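Local atomic coordinates of glyoxalase-related enzyme (Fulvimarina pelagi, PDB entry 3BQX), a protein that is of unknown function but belongs to the VOC superfamily, whose members include metal-dependent enzymes such as glyoxalase I as well as antibiotic resistance proteins. Residues Q54-Q57 with E58-V62. Residues are numbered along the deposited sequence; the frame is centred on the assembly and turned at random.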
# COMPACT_ATOMS: atom_id res chain seq x y z
N GLN A 54 15.95 7.22 4.79
CA GLN A 54 16.95 6.93 5.82
C GLN A 54 16.27 6.48 7.12
O GLN A 54 16.72 5.55 7.78
CB GLN A 54 17.82 8.16 6.13
CG GLN A 54 18.31 8.96 4.94
CD GLN A 54 17.35 10.07 4.56
OE1 GLN A 54 16.37 9.85 3.86
NE2 GLN A 54 17.62 11.28 5.05
N ASN A 55 15.20 7.18 7.48
CA ASN A 55 14.45 6.88 8.70
C ASN A 55 13.71 5.56 8.60
O ASN A 55 13.66 4.80 9.58
CB ASN A 55 13.48 8.03 8.99
CG ASN A 55 14.20 9.32 9.34
OD1 ASN A 55 14.77 9.46 10.42
ND2 ASN A 55 14.19 10.28 8.42
N LEU A 56 13.13 5.27 7.44
CA LEU A 56 12.42 4.01 7.27
C LEU A 56 13.42 2.86 7.40
O LEU A 56 13.17 1.89 8.12
CB LEU A 56 11.76 3.96 5.89
CG LEU A 56 11.20 2.60 5.45
CD1 LEU A 56 10.15 2.09 6.45
CD2 LEU A 56 10.59 2.76 4.07
N GLN A 57 14.55 2.99 6.72
CA GLN A 57 15.59 1.97 6.75
C GLN A 57 16.08 1.74 8.17
O GLN A 57 16.33 0.60 8.58
CB GLN A 57 16.76 2.40 5.86
CG GLN A 57 17.88 1.38 5.75
CD GLN A 57 18.98 1.84 4.83
OE1 GLN A 57 19.71 2.79 5.14
NE2 GLN A 57 19.12 1.18 3.68
N GLU A 58 16.22 2.83 8.92
CA GLU A 58 16.67 2.77 10.30
C GLU A 58 15.69 1.99 11.18
O GLU A 58 16.10 1.21 12.04
CB GLU A 58 16.82 4.19 10.85
CG GLU A 58 17.17 4.27 12.33
CD GLU A 58 17.02 5.67 12.90
OE1 GLU A 58 17.38 5.87 14.09
OE2 GLU A 58 16.54 6.57 12.18
N ASP A 59 14.40 2.21 10.95
CA ASP A 59 13.37 1.53 11.74
C ASP A 59 13.32 0.04 11.45
O ASP A 59 13.16 -0.76 12.37
CB ASP A 59 12.01 2.17 11.48
CG ASP A 59 11.03 1.91 12.61
OD1 ASP A 59 11.31 2.35 13.74
OD2 ASP A 59 9.99 1.27 12.37
N VAL A 60 13.45 -0.35 10.18
CA VAL A 60 13.42 -1.76 9.82
C VAL A 60 14.67 -2.47 10.35
O VAL A 60 14.63 -3.65 10.68
CB VAL A 60 13.33 -1.95 8.29
CG1 VAL A 60 13.40 -3.43 7.93
CG2 VAL A 60 12.02 -1.35 7.78
N GLY A 61 15.79 -1.75 10.41
CA GLY A 61 17.01 -2.35 10.91
C GLY A 61 17.91 -2.94 9.84
O GLY A 61 19.08 -3.21 10.10
N VAL A 62 17.36 -3.15 8.65
CA VAL A 62 18.16 -3.69 7.56
C VAL A 62 18.14 -2.71 6.40
O VAL A 62 17.29 -1.81 6.34
CB VAL A 62 17.61 -5.06 7.07
CG1 VAL A 62 17.63 -6.07 8.20
CG2 VAL A 62 16.21 -4.90 6.51
O HOH W 1 13.82 5.82 12.16
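Gln57, its CG anti to the backbone N (chi1 -177°), lays that carbon 3.3 Å from Val62 O in the loop that follows the helix; the Gln57 carbonyl O in turn accepts a hydrogen bond from Gly61 N at 3.0 Å. This is the final i to i+4 bond of the run, after Glu58 N to Gln54 O, Asp59 N to Asn55 O and Val60 N to Leu56 O, the last being the straightest (N-H...O 162°). Gly61 then leaves helical geometry with a positive phi, a conformation that glycine takes readily at the C-terminal end of a helix. Glu58 is extended and runs alongside Asn55, their carboxylate and amide planes 35° apart and Glu58 OE2 3.8 Å from Asn55 OD1. A water links the two residues, donating to the backbone Asn55 O at 2.8 Å and weakly to Glu58 OE2, so Asn55 O serves both this water and Asp59 N. On the buried side Leu56 CD1 packs against Val60 CG2 at 4.1 Å. Helix 53-60 follows directly on strand 47-52, whose Trp51 touches Leu56 and Asp59, and it lies against the second subunit: Arg110 of the second subunit forms a salt bridge with Asp59, and Tyr112 of that subunit hydrogen-bonds to the same carboxylate and packs on Val60.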